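Local coordinates for precorrin-6Y C5,15-methyltransferase (Decarboxylating) (Geobacter metallireducens, PDB 3E05), which probably methylates and decarboxylates a corrin-ring precursor in cobalamin biosynthesis with S-adenosylmethionine as methyl donor, and is present here as its C-terminal domain alone, at residues R29-L33 with S53-A58; D40-D46 with M62-F68; W45-A49 with F113-S117; I125-D129 with F154-Y160; G136-A142 with V187-W193. The contacts are given in a common frame with arbitrary orientation. Where two conformers were deposited one is given. Residue numbers count along the deposited sequence, not the author numbering.

Contacts 2, 3 and 5 are strand pairings of one mixed sheet of the class I methyltransferase fold; contacts 1 and 4 pack helices on its two faces. Strand 43-47 serves both contact 2 and contact 3, which share W45 and D46. I114 N and V139 O, 2.8 Å apart, tie contact 3 to contact 5. Contact 1 meets the sheet through S55 OG, 2.7 Å from D46 OD2, and T32 OG1, 3.0 Å from N141 OD1. Contact 4 meets it where L155 CD1 lies 3.6 Å from L140 CD1; contacts 1 and 4 are about 22 Å apart between centres. As in relatives, the glycine-containing loop of contact 3 probably borders the S-adenosylmethionine site.

Contact 1 (R29-L33 with S53-A58); sequences RAVTL and SVSIEA
Two regular helical segments cross at -60° with their axes 10.3 Å apart, R29 facing V54 (CA-CA 6.3 Å) and L33 facing A58 (6.7 Å). R29 leads with a side chain extended through chi1 and chi2 (t, t), then bent at chi3 (m). Its CG passes 4.2 Å from V54 CG2, and its guanidinium has S53 CB over one face and the carboxylate of E57 (chi1 m, chi2 t) near its plane. There R29 NH1 donates to E57 OE2 at 2.9 Å, a buried salt bridge; R29 also pairs with D13 through NH2. A30 points away and V31 is out of reach, packing instead on V31 of a second subunit. T32 (m) brings only CG2 near, 4.5 Å from V54 CG1, while its hydroxyl bonds to V28 O and N141. One turn past R29, L33 (mt) fills the crossing: CD1 is 3.7 Å from E57 CB, and CD2 is 3.8 Å from A58 CB and 4.2 Å from V54 CG1, with V54 in its t rotamer. T32 and V54 both reach F113, placing helices 26-35 and 53-61 side by side on one face of the central sheet, as in the alpha/beta/alpha sandwich of class I methyltransferases.

Contact 2 (D40-D46 with M62-F68); sequences DDLVMWD and MPNGRIF
Parallel pairing carries this contact, with V43, M44 and W45 opposite R66, I67 and F68 at CA-CA distances of 4.8 to 4.9 Å and strand axes 4.8 Å apart at 18°. The backbone ladder runs from R66 N to L42 O (3.0 Å), M44 N to R66 O (2.9 Å), F68 N to M44 O (2.9 Å) and D46 N to F68 O (2.7 Å). CA-H...O contacts accompany it, such as V43 CA to R66 O at 3.3 Å. Ahead of the second strand, M62 to G65 form a type I turn, closed by the backbone bond from G65 N to M62 O at 3.0 Å; a side chain on G65 would run into L42 O.

Side-chain hydrogen bonds hold the loops before the strands. D40, chi1 t, reaches over the turn: OD1 accepts N64 N at 2.8 Å and also D41 N at 2.8 Å, while OD2 accepts N64 ND2 at 3.1 Å.

Apolar contacts split by face. V43 CG1 lies 3.8 Å from F68 CE2, and F68 CD2 sits 4.3 Å from W45 CD1 at the indole edge. On the other face M44 (tt) sets CB 4.0 Å from both I67 CG1 and M62 CE.

M44 and I67 lie beneath helix 53-61, the connection of this beta-alpha-beta unit, whereas W45 faces helix 121-131; strand 111-114 flanks 43-47 on its other edge.

Contact 3 (W45-A49 with F113-S117); sequences WDIGA and FIGGS
Parallel strands 45-47 and 113-114 run side by side, D46 opposite F113 (CA-CA 4.9 Å) and I47 opposite I114 (4.8 Å), and both then leave strand conformation at glycines, G48 and G115-G116. The polar account is nearly all backbone. F113 N donates to W45 O at 2.9 Å and I47 N to F113 O at 2.8 Å. I47 O takes two donors, G115 N at 2.8 Å and G116 N at 3.2 Å, because the second segment curls (G115 at -95/-18) where the pairing stops. G48 O receives a water at 2.7 Å, which also makes a weak bond of 3.2 Å to G115 O. D46 N is satisfied by F68 O on the opposite edge. Among side chains, D46 (t) bonds through OD2 to S55 of helix 53-61, while its OD1 lies 3.5 Å from F113 CD2 at the ring edge; W45 NE1 is taken by P107 O. I47 CD1 and I114 CG1 touch at 4.3 Å, both side chains mt.

G48 adopts phi/psi 77/60, and any CB there would strike G116 O. D46 to A49 open a sequence resembling the glycine-rich motif of class I methyltransferases, consistent with a cofactor-binding loop. Strand 66-71 lies on the far side of 43-47 and strand 137-142 beyond 111-114; I47 packs under helix 121-131, while F113 and D46 meet V54 of helix 53-61.

Contact 4 (I125-D129 with F154-Y160); sequences IDAVD and FLEDHGY
I125 (mt) spreads across the end of the neighbouring helix: its CG2 abuts the edge of the H158 imidazole, 3.7 Å from CD2, and lies 4.0 Å from L155 CD2, while its CD1 is 4.0 Å from F154 CB near the plane of that ring. The CA atoms of I125 and F154 are 7.1 Å apart and those of D129 and H158 7.5 Å, so the contact spans one helical turn on the first segment.

Polar groups make the rest of the contact. H158 (m) donates NE2 to D126 OD2 at 2.8 Å, a histidine-carboxylate hydrogen bond, and D129 (t) sets OD2 over one face of the same ring, 3.5 Å from ND1. There is also a weak hydrogen bond of 2.8 Å between D129 OD1 and Y160 OH.

H158 and Y160 are positioned by a Schellman motif that ends helix 145-157. G159, with phi/psi 79/20, is its C-prime residue; Y160 N bonds to L155 O at 3.1 Å and G159 N to E156 O at 3.2 Å. Helices 121-131 and 145-157 follow strands 111-114 and 137-142 and lie together on one layer of the alpha/beta/alpha sandwich. L155 and Y160 both continue inward onto I138 and A192 of the sheet, and the Y160 ring makes a cation-pi contact with K194.

Contact 5 (G136-A142 with V187-W193); sequences GVIVLNA and VYIITAW
This is an antiparallel strand pairing inside the mixed sheet, where strand 137-142, at the end of the run of adjacent parallel strands, meets strand 180-193 (axes 4.7 Å apart at 163°). Three hydrogen-bonded pairs fix the register: I138 N to A192 O (2.9 Å) with A192 N to I138 O (2.8 Å), L140 N to I190 O with I190 N to L140 O (both 2.8 Å), and A142 N to Y188 O (2.8 Å) with Y188 N to A142 O (2.9 Å). V139-T191 and N141-I189 are the non-hydrogen-bonded pairs between them.

An antiparallel strand inserted between the fifth and sixth strands, order 3-2-1-4-5-7-6, is the signature of class I methyltransferases.

On the face of helix 26-35, V139 CG1 lies 3.9 Å from I189 CG2 and N141 bonds to T32. On the face of helix 145-157, A142 CB touches I190 CD1 at 4.0 Å and L140 CD1 is 4.1 Å from I190 CG2. The Y188 hydroxyl bonds to that of a third subunit's Y188.

Contact 1 (R29-L33 with S53-A58)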
# COMPACT_ATOMS: atom_id res chain seq x y z
N ARG D 29 0.20 -12.15 10.40
CA ARG D 29 0.63 -13.17 11.35
C ARG D 29 1.92 -13.86 10.88
O ARG D 29 2.84 -14.00 11.64
CB ARG D 29 -0.47 -14.21 11.54
CG ARG D 29 -0.32 -15.10 12.77
CD ARG D 29 -1.39 -16.19 12.76
NE ARG D 29 -2.74 -15.64 12.60
CZ ARG D 29 -3.70 -16.19 11.86
NH1 ARG D 29 -3.48 -17.32 11.19
NH2 ARG D 29 -4.89 -15.61 11.76
N ALA D 30 1.95 -14.28 9.62
CA ALA D 30 3.14 -14.92 9.03
C ALA D 30 4.36 -14.00 9.10
O ALA D 30 5.41 -14.42 9.56
CB ALA D 30 2.87 -15.33 7.59
N VAL D 31 4.20 -12.74 8.69
CA VAL D 31 5.30 -11.76 8.78
C VAL D 31 5.75 -11.56 10.24
O VAL D 31 6.95 -11.50 10.52
CB VAL D 31 4.90 -10.37 8.18
CG1 VAL D 31 6.10 -9.42 8.18
CG2 VAL D 31 4.35 -10.53 6.76
N THR D 32 4.79 -11.50 11.15
CA THR D 32 5.08 -11.35 12.61
C THR D 32 5.94 -12.52 13.13
O THR D 32 6.97 -12.30 13.79
CB THR D 32 3.76 -11.24 13.40
OG1 THR D 32 3.07 -10.06 13.01
CG2 THR D 32 3.98 -11.20 14.92
N LEU D 33 5.55 -13.74 12.78
CA LEU D 33 6.29 -14.96 13.15
C LEU D 33 7.69 -14.99 12.56
O LEU D 33 8.64 -15.34 13.25
CB LEU D 33 5.50 -16.20 12.72
CG LEU D 33 4.21 -16.41 13.54
CD1 LEU D 33 3.31 -17.35 12.79
CD2 LEU D 33 4.50 -16.87 14.96
N SER D 53 -3.97 -16.58 17.97
CA SER D 53 -3.56 -17.09 16.66
C SER D 53 -2.04 -17.06 16.46
O SER D 53 -1.48 -17.96 15.83
CB SER D 53 -4.29 -16.36 15.52
OG SER D 53 -3.83 -15.03 15.39
N VAL D 54 -1.39 -16.03 17.00
CA VAL D 54 0.07 -15.92 16.96
C VAL D 54 0.69 -17.04 17.79
O VAL D 54 1.55 -17.76 17.30
CB VAL D 54 0.58 -14.54 17.45
CG1 VAL D 54 2.12 -14.44 17.39
CG2 VAL D 54 -0.08 -13.41 16.61
N SER D 55 0.22 -17.18 19.02
CA SER D 55 0.66 -18.26 19.93
C SER D 55 0.50 -19.63 19.30
O SER D 55 1.40 -20.47 19.41
CB SER D 55 -0.16 -18.22 21.22
OG SER D 55 0.40 -17.32 22.13
N ILE D 56 -0.62 -19.84 18.62
CA ILE D 56 -0.94 -21.15 18.05
C ILE D 56 -0.03 -21.53 16.88
O ILE D 56 0.53 -22.62 16.85
CB ILE D 56 -2.44 -21.25 17.69
CG1 ILE D 56 -3.27 -21.40 18.97
CG2 ILE D 56 -2.72 -22.39 16.73
CD1 ILE D 56 -4.75 -21.21 18.74
N GLU D 57 0.15 -20.62 15.93
CA GLU D 57 1.11 -20.88 14.84
C GLU D 57 2.59 -20.90 15.29
O GLU D 57 3.38 -21.70 14.79
CB GLU D 57 0.84 -19.95 13.64
CG GLU D 57 -0.47 -20.31 12.92
CD GLU D 57 -0.69 -19.53 11.65
OE1 GLU D 57 0.20 -18.75 11.26
OE2 GLU D 57 -1.76 -19.70 11.04
N ALA D 58 2.94 -20.06 16.26
CA ALA D 58 4.26 -20.12 16.92
C ALA D 58 4.54 -21.50 17.52
O ALA D 58 5.67 -22.00 17.44
CB ALA D 58 4.35 -19.10 18.00

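Contact 2 (D40-D46 with M62-F68)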
# COMPACT_ATOMS: atom_id res chain seq x y z
N ASP D 40 13.14 -23.88 17.62
CA ASP D 40 12.55 -24.78 18.60
C ASP D 40 13.19 -24.62 20.00
O ASP D 40 14.28 -24.06 20.12
CB ASP D 40 12.63 -26.23 18.11
CG ASP D 40 11.50 -27.09 18.65
OD1 ASP D 40 10.68 -26.57 19.44
OD2 ASP D 40 11.42 -28.28 18.29
N ASP D 41 12.46 -25.03 21.04
CA ASP D 41 12.91 -25.03 22.45
C ASP D 41 12.94 -23.67 23.15
O ASP D 41 13.37 -23.60 24.31
CB ASP D 41 14.28 -25.73 22.63
CG ASP D 41 14.29 -27.16 22.12
OD1 ASP D 41 13.43 -27.96 22.55
OD2 ASP D 41 15.18 -27.48 21.31
N LEU D 42 12.49 -22.60 22.49
CA LEU D 42 12.51 -21.27 23.12
C LEU D 42 11.29 -21.03 23.99
O LEU D 42 10.27 -21.69 23.83
CB LEU D 42 12.62 -20.15 22.08
CG LEU D 42 13.86 -20.06 21.18
CD1 LEU D 42 13.82 -18.77 20.39
CD2 LEU D 42 15.15 -20.14 21.97
N VAL D 43 11.39 -20.06 24.88
CA VAL D 43 10.24 -19.62 25.65
C VAL D 43 9.75 -18.29 25.07
O VAL D 43 10.53 -17.35 24.91
CB VAL D 43 10.56 -19.47 27.16
CG1 VAL D 43 9.41 -18.78 27.92
CG2 VAL D 43 10.85 -20.85 27.78
N MET D 44 8.45 -18.24 24.75
CA MET D 44 7.82 -17.05 24.19
C MET D 44 6.69 -16.55 25.09
O MET D 44 5.87 -17.33 25.56
CB MET D 44 7.29 -17.39 22.80
CG MET D 44 6.53 -16.25 22.07
SD MET D 44 6.11 -16.75 20.38
CE MET D 44 4.51 -15.98 20.26
N TRP D 45 6.63 -15.24 25.33
CA TRP D 45 5.43 -14.62 25.88
C TRP D 45 4.58 -13.97 24.77
O TRP D 45 5.12 -13.25 23.93
CB TRP D 45 5.80 -13.52 26.88
CG TRP D 45 6.60 -13.93 28.11
CD1 TRP D 45 6.87 -15.20 28.55
CD2 TRP D 45 7.17 -13.04 29.07
NE1 TRP D 45 7.62 -15.15 29.71
CE2 TRP D 45 7.80 -13.83 30.06
CE3 TRP D 45 7.23 -11.65 29.18
CZ2 TRP D 45 8.48 -13.28 31.15
CZ3 TRP D 45 7.92 -11.09 30.27
CH2 TRP D 45 8.52 -11.91 31.24
N ASP D 46 3.27 -14.21 24.78
CA ASP D 46 2.33 -13.54 23.89
C ASP D 46 1.42 -12.68 24.78
O ASP D 46 0.45 -13.17 25.36
CB ASP D 46 1.56 -14.57 23.05
CG ASP D 46 0.48 -13.97 22.14
OD1 ASP D 46 0.26 -12.73 22.08
OD2 ASP D 46 -0.16 -14.78 21.44
N MET D 62 7.51 -24.13 16.97
CA MET D 62 8.33 -24.55 18.10
C MET D 62 7.62 -25.67 18.87
O MET D 62 7.12 -25.41 19.97
CB MET D 62 8.61 -23.38 19.05
CG MET D 62 9.29 -22.18 18.43
SD MET D 62 9.72 -20.91 19.64
CE MET D 62 8.13 -20.45 20.29
N PRO D 63 7.60 -26.91 18.33
CA PRO D 63 6.85 -27.99 18.98
C PRO D 63 7.34 -28.31 20.39
O PRO D 63 6.55 -28.70 21.26
CB PRO D 63 7.09 -29.20 18.07
CG PRO D 63 7.59 -28.65 16.79
CD PRO D 63 8.28 -27.37 17.10
N ASN D 64 8.64 -28.12 20.61
CA ASN D 64 9.24 -28.36 21.92
C ASN D 64 9.53 -27.08 22.70
O ASN D 64 10.10 -27.14 23.80
CB ASN D 64 10.49 -29.22 21.77
CG ASN D 64 10.19 -30.57 21.14
OD1 ASN D 64 9.55 -31.43 21.75
ND2 ASN D 64 10.66 -30.76 19.92
N GLY D 65 9.12 -25.93 22.16
CA GLY D 65 9.17 -24.67 22.89
C GLY D 65 8.03 -24.54 23.89
O GLY D 65 7.13 -25.38 23.92
N ARG D 66 8.07 -23.48 24.71
CA ARG D 66 6.98 -23.17 25.64
C ARG D 66 6.45 -21.76 25.40
O ARG D 66 7.20 -20.78 25.47
CB ARG D 66 7.42 -23.31 27.10
CG ARG D 66 7.78 -24.75 27.51
CD ARG D 66 8.15 -24.84 28.98
NE ARG D 66 9.44 -24.22 29.26
CZ ARG D 66 9.85 -23.86 30.47
NH1 ARG D 66 9.07 -24.04 31.53
NH2 ARG D 66 11.05 -23.31 30.62
N ILE D 67 5.15 -21.66 25.16
CA ILE D 67 4.49 -20.39 24.87
C ILE D 67 3.48 -20.04 25.96
O ILE D 67 2.68 -20.87 26.37
CB ILE D 67 3.83 -20.41 23.46
CG1 ILE D 67 4.90 -20.58 22.37
CG2 ILE D 67 3.04 -19.14 23.18
CD1 ILE D 67 4.98 -21.93 21.80
N PHE D 68 3.54 -18.79 26.43
CA PHE D 68 2.64 -18.31 27.47
C PHE D 68 1.83 -17.15 26.93
O PHE D 68 2.39 -16.11 26.55
CB PHE D 68 3.44 -17.93 28.72
CG PHE D 68 4.23 -19.08 29.29
CD1 PHE D 68 3.64 -19.95 30.21
CD2 PHE D 68 5.54 -19.32 28.89
CE1 PHE D 68 4.34 -21.04 30.72
CE2 PHE D 68 6.26 -20.40 29.39
CZ PHE D 68 5.65 -21.26 30.32

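Contact 3 (W45-A49 with F113-S117)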
# COMPACT_ATOMS: atom_id res chain seq x y z
N TRP D 45 6.63 -15.24 25.33
CA TRP D 45 5.43 -14.62 25.88
C TRP D 45 4.58 -13.97 24.77
O TRP D 45 5.12 -13.25 23.93
CB TRP D 45 5.80 -13.52 26.88
CG TRP D 45 6.60 -13.93 28.11
CD1 TRP D 45 6.87 -15.20 28.55
CD2 TRP D 45 7.17 -13.04 29.07
NE1 TRP D 45 7.62 -15.15 29.71
CE2 TRP D 45 7.80 -13.83 30.06
CE3 TRP D 45 7.23 -11.65 29.18
CZ2 TRP D 45 8.48 -13.28 31.15
CZ3 TRP D 45 7.92 -11.09 30.27
CH2 TRP D 45 8.52 -11.91 31.24
N ASP D 46 3.27 -14.21 24.78
CA ASP D 46 2.33 -13.54 23.89
C ASP D 46 1.42 -12.68 24.78
O ASP D 46 0.45 -13.17 25.36
CB ASP D 46 1.56 -14.57 23.05
CG ASP D 46 0.48 -13.97 22.14
OD1 ASP D 46 0.26 -12.73 22.08
OD2 ASP D 46 -0.16 -14.78 21.44
N ILE D 47 1.78 -11.40 24.90
CA ILE D 47 1.05 -10.45 25.74
C ILE D 47 -0.13 -9.79 25.01
O ILE D 47 0.06 -9.11 23.99
CB ILE D 47 1.99 -9.39 26.31
CG1 ILE D 47 3.09 -10.07 27.15
CG2 ILE D 47 1.21 -8.35 27.15
CD1 ILE D 47 4.25 -9.18 27.48
N GLY D 48 -1.33 -10.01 25.55
CA GLY D 48 -2.56 -9.55 24.92
C GLY D 48 -2.89 -10.49 23.77
O GLY D 48 -2.99 -10.05 22.62
N ALA D 49 -3.06 -11.76 24.09
CA ALA D 49 -3.13 -12.83 23.08
C ALA D 49 -4.33 -12.76 22.13
O ALA D 49 -4.24 -13.21 20.98
CB ALA D 49 -3.01 -14.20 23.71
N PHE D 113 6.01 -11.31 22.01
CA PHE D 113 5.10 -10.62 21.11
C PHE D 113 4.11 -9.84 21.97
O PHE D 113 3.52 -10.38 22.90
CB PHE D 113 4.37 -11.56 20.16
CG PHE D 113 3.35 -10.86 19.30
CD1 PHE D 113 3.76 -9.88 18.38
CD2 PHE D 113 1.98 -11.13 19.43
CE1 PHE D 113 2.80 -9.20 17.57
CE2 PHE D 113 1.03 -10.46 18.62
CZ PHE D 113 1.46 -9.49 17.69
N ILE D 114 3.98 -8.55 21.68
CA ILE D 114 3.00 -7.73 22.35
C ILE D 114 1.87 -7.38 21.36
O ILE D 114 2.05 -6.53 20.47
CB ILE D 114 3.65 -6.45 22.93
CG1 ILE D 114 4.80 -6.83 23.89
CG2 ILE D 114 2.62 -5.57 23.61
CD1 ILE D 114 5.79 -5.72 24.16
N GLY D 115 0.75 -8.08 21.50
CA GLY D 115 -0.43 -7.89 20.64
C GLY D 115 -1.47 -6.93 21.22
O GLY D 115 -2.35 -6.44 20.51
N GLY D 116 -1.37 -6.68 22.53
CA GLY D 116 -2.30 -5.78 23.22
C GLY D 116 -1.72 -5.36 24.56
O GLY D 116 -1.22 -6.21 25.30
N SER D 117 -1.80 -4.07 24.85
CA SER D 117 -1.17 -3.50 26.06
C SER D 117 -2.15 -3.07 27.14
O SER D 117 -1.75 -2.89 28.29
CB SER D 117 -0.29 -2.32 25.68
OG SER D 117 0.89 -2.78 25.06
O HOH W 1 -4.69 -8.26 21.64

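Contact 4 (I125-D129 with F154-Y160)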
# COMPACT_ATOMS: atom_id res chain seq x y z
N ILE D 125 6.84 -2.85 28.48
CA ILE D 125 8.16 -2.83 27.85
C ILE D 125 9.27 -2.87 28.91
O ILE D 125 10.22 -3.64 28.80
CB ILE D 125 8.32 -1.68 26.80
CG1 ILE D 125 7.55 -2.06 25.52
CG2 ILE D 125 9.79 -1.44 26.44
CD1 ILE D 125 7.44 -0.94 24.48
N ASP D 126 9.10 -2.07 29.97
CA ASP D 126 10.04 -2.06 31.10
C ASP D 126 10.18 -3.44 31.74
O ASP D 126 11.30 -3.91 31.94
CB ASP D 126 9.60 -1.05 32.16
CG ASP D 126 9.93 0.37 31.77
OD1 ASP D 126 10.01 1.22 32.68
OD2 ASP D 126 10.10 0.64 30.56
N ALA D 127 9.04 -4.07 32.02
CA ALA D 127 9.00 -5.40 32.64
C ALA D 127 9.61 -6.47 31.74
O ALA D 127 10.40 -7.29 32.21
CB ALA D 127 7.58 -5.76 33.03
N VAL D 128 9.28 -6.44 30.44
CA VAL D 128 9.86 -7.34 29.44
C VAL D 128 11.37 -7.17 29.28
O VAL D 128 12.10 -8.16 29.20
CB VAL D 128 9.18 -7.17 28.03
CG1 VAL D 128 9.99 -7.86 26.95
CG2 VAL D 128 7.78 -7.74 28.06
N ASP D 129 11.82 -5.92 29.23
CA ASP D 129 13.24 -5.57 29.06
C ASP D 129 14.11 -6.13 30.19
O ASP D 129 15.20 -6.66 29.95
CB ASP D 129 13.39 -4.04 28.97
CG ASP D 129 14.84 -3.57 29.05
OD1 ASP D 129 15.63 -3.85 28.11
OD2 ASP D 129 15.18 -2.90 30.05
N PHE D 154 10.00 3.97 23.65
CA PHE D 154 10.37 3.18 24.84
C PHE D 154 11.44 2.14 24.58
O PHE D 154 12.33 1.95 25.40
CB PHE D 154 9.14 2.52 25.49
CG PHE D 154 8.05 3.49 25.86
CD1 PHE D 154 8.34 4.78 26.30
CD2 PHE D 154 6.71 3.09 25.78
CE1 PHE D 154 7.32 5.67 26.63
CE2 PHE D 154 5.69 3.97 26.12
CZ PHE D 154 5.99 5.26 26.54
N LEU D 155 11.34 1.46 23.45
CA LEU D 155 12.33 0.46 23.06
C LEU D 155 13.69 1.08 22.74
O LEU D 155 14.73 0.50 23.06
CB LEU D 155 11.83 -0.36 21.86
CG LEU D 155 10.66 -1.34 22.08
CD1 LEU D 155 10.05 -1.67 20.74
CD2 LEU D 155 11.08 -2.61 22.82
N GLU D 156 13.69 2.25 22.11
CA GLU D 156 14.94 2.96 21.86
C GLU D 156 15.59 3.53 23.12
O GLU D 156 16.82 3.63 23.19
CB GLU D 156 14.76 4.03 20.79
CG GLU D 156 14.66 3.42 19.39
CD GLU D 156 14.69 4.45 18.29
OE1 GLU D 156 14.37 5.63 18.57
OE2 GLU D 156 15.04 4.08 17.15
N ASP D 157 14.76 3.87 24.11
CA ASP D 157 15.22 4.29 25.43
C ASP D 157 15.99 3.20 26.15
O ASP D 157 16.91 3.49 26.93
CB ASP D 157 14.04 4.70 26.32
CG ASP D 157 13.51 6.08 26.00
OD1 ASP D 157 14.14 6.79 25.18
OD2 ASP D 157 12.46 6.45 26.58
N HIS D 158 15.62 1.94 25.90
CA HIS D 158 16.26 0.79 26.53
C HIS D 158 17.41 0.23 25.70
O HIS D 158 17.92 -0.84 25.98
CB HIS D 158 15.23 -0.31 26.83
CG HIS D 158 14.22 0.06 27.87
ND1 HIS D 158 14.57 0.43 29.15
CD2 HIS D 158 12.87 0.08 27.83
CE1 HIS D 158 13.47 0.69 29.84
NE2 HIS D 158 12.43 0.48 29.07
N GLY D 159 17.81 0.97 24.66
CA GLY D 159 18.96 0.60 23.84
C GLY D 159 18.75 -0.49 22.80
O GLY D 159 19.72 -1.11 22.35
N TYR D 160 17.50 -0.73 22.42
CA TYR D 160 17.20 -1.71 21.37
C TYR D 160 17.39 -1.11 19.99
O TYR D 160 17.10 0.08 19.77
CB TYR D 160 15.75 -2.23 21.49
CG TYR D 160 15.51 -3.13 22.68
CD1 TYR D 160 15.81 -4.49 22.63
CD2 TYR D 160 14.98 -2.61 23.86
CE1 TYR D 160 15.60 -5.32 23.73
CE2 TYR D 160 14.77 -3.43 24.97
CZ TYR D 160 15.08 -4.77 24.89
OH TYR D 160 14.87 -5.57 25.99

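Contact 5 (G136-A142 with V187-W193)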
# COMPACT_ATOMS: atom_id res chain seq x y z
N GLY D 136 17.55 -12.08 22.73
CA GLY D 136 16.09 -12.00 22.70
C GLY D 136 15.57 -11.12 21.57
O GLY D 136 16.32 -10.32 21.02
N VAL D 137 14.31 -11.30 21.21
CA VAL D 137 13.62 -10.48 20.20
C VAL D 137 12.26 -10.09 20.75
O VAL D 137 11.54 -10.94 21.27
CB VAL D 137 13.43 -11.23 18.82
CG1 VAL D 137 12.75 -10.31 17.74
CG2 VAL D 137 14.75 -11.79 18.30
N ILE D 138 11.92 -8.80 20.68
CA ILE D 138 10.57 -8.32 20.97
C ILE D 138 9.91 -7.87 19.66
O ILE D 138 10.52 -7.13 18.89
CB ILE D 138 10.56 -7.14 21.95
CG1 ILE D 138 11.33 -7.48 23.25
CG2 ILE D 138 9.13 -6.68 22.26
CD1 ILE D 138 11.73 -6.25 24.03
N VAL D 139 8.68 -8.29 19.44
CA VAL D 139 7.87 -7.84 18.30
C VAL D 139 6.54 -7.29 18.82
O VAL D 139 5.96 -7.82 19.78
CB VAL D 139 7.71 -8.95 17.24
CG1 VAL D 139 6.78 -8.52 16.05
CG2 VAL D 139 9.09 -9.37 16.71
N LEU D 140 6.10 -6.19 18.24
CA LEU D 140 4.79 -5.61 18.55
C LEU D 140 4.09 -5.28 17.26
O LEU D 140 4.72 -4.83 16.30
CB LEU D 140 4.89 -4.31 19.35
CG LEU D 140 5.73 -4.16 20.60
CD1 LEU D 140 7.12 -3.75 20.21
CD2 LEU D 140 5.09 -3.09 21.48
N ASN D 141 2.79 -5.50 17.24
CA ASN D 141 1.97 -5.04 16.11
C ASN D 141 1.17 -3.82 16.53
O ASN D 141 0.38 -3.87 17.49
CB ASN D 141 1.05 -6.14 15.58
CG ASN D 141 1.78 -7.22 14.77
OD1 ASN D 141 1.14 -8.11 14.24
ND2 ASN D 141 3.09 -7.12 14.64
N ALA D 142 1.37 -2.72 15.84
CA ALA D 142 0.69 -1.47 16.19
C ALA D 142 -0.22 -1.07 15.05
O ALA D 142 0.20 -1.11 13.90
CB ALA D 142 1.69 -0.39 16.46
N VAL D 187 -0.83 -2.56 9.11
CA VAL D 187 -0.28 -2.94 10.41
C VAL D 187 1.19 -2.59 10.45
O VAL D 187 1.96 -2.85 9.52
CB VAL D 187 -0.51 -4.46 10.78
CG1 VAL D 187 -0.00 -4.77 12.19
CG2 VAL D 187 -1.98 -4.86 10.68
N TYR D 188 1.60 -1.96 11.55
CA TYR D 188 3.00 -1.65 11.74
C TYR D 188 3.62 -2.74 12.61
O TYR D 188 3.25 -2.87 13.77
CB TYR D 188 3.14 -0.29 12.45
CG TYR D 188 2.71 0.86 11.57
CD1 TYR D 188 3.64 1.50 10.74
CD2 TYR D 188 1.38 1.28 11.52
CE1 TYR D 188 3.26 2.58 9.92
CE2 TYR D 188 0.98 2.34 10.68
CZ TYR D 188 1.93 2.99 9.90
OH TYR D 188 1.54 4.02 9.06
N ILE D 189 4.51 -3.52 12.01
CA ILE D 189 5.21 -4.59 12.73
C ILE D 189 6.55 -4.05 13.21
O ILE D 189 7.46 -3.77 12.43
CB ILE D 189 5.38 -5.84 11.84
CG1 ILE D 189 3.99 -6.34 11.40
CG2 ILE D 189 6.20 -6.92 12.57
CD1 ILE D 189 4.00 -7.38 10.31
N ILE D 190 6.65 -3.92 14.53
CA ILE D 190 7.83 -3.35 15.18
C ILE D 190 8.69 -4.47 15.76
O ILE D 190 8.20 -5.24 16.59
CB ILE D 190 7.41 -2.38 16.30
CG1 ILE D 190 6.47 -1.31 15.75
CG2 ILE D 190 8.64 -1.75 16.98
CD1 ILE D 190 5.70 -0.53 16.79
N THR D 191 9.94 -4.56 15.32
CA THR D 191 10.89 -5.56 15.79
C THR D 191 12.06 -4.90 16.51
O THR D 191 12.67 -3.97 16.00
CB THR D 191 11.37 -6.45 14.63
OG1 THR D 191 10.23 -6.94 13.93
CG2 THR D 191 12.20 -7.65 15.15
N ALA D 192 12.35 -5.40 17.71
CA ALA D 192 13.39 -4.81 18.55
C ALA D 192 14.29 -5.89 19.11
O ALA D 192 13.83 -6.93 19.59
CB ALA D 192 12.77 -4.01 19.66
N TRP D 193 15.59 -5.65 19.03
CA TRP D 193 16.59 -6.61 19.50
C TRP D 193 17.82 -5.82 19.91
O TRP D 193 17.94 -4.64 19.59
CB TRP D 193 16.92 -7.65 18.41
CG TRP D 193 17.63 -7.09 17.21
CD1 TRP D 193 18.97 -7.18 16.92
CD2 TRP D 193 17.05 -6.33 16.13
NE1 TRP D 193 19.25 -6.54 15.74
CE2 TRP D 193 18.10 -6.01 15.23
CE3 TRP D 193 15.75 -5.90 15.83
CZ2 TRP D 193 17.89 -5.26 14.06
CZ3 TRP D 193 15.54 -5.14 14.65
CH2 TRP D 193 16.60 -4.84 13.79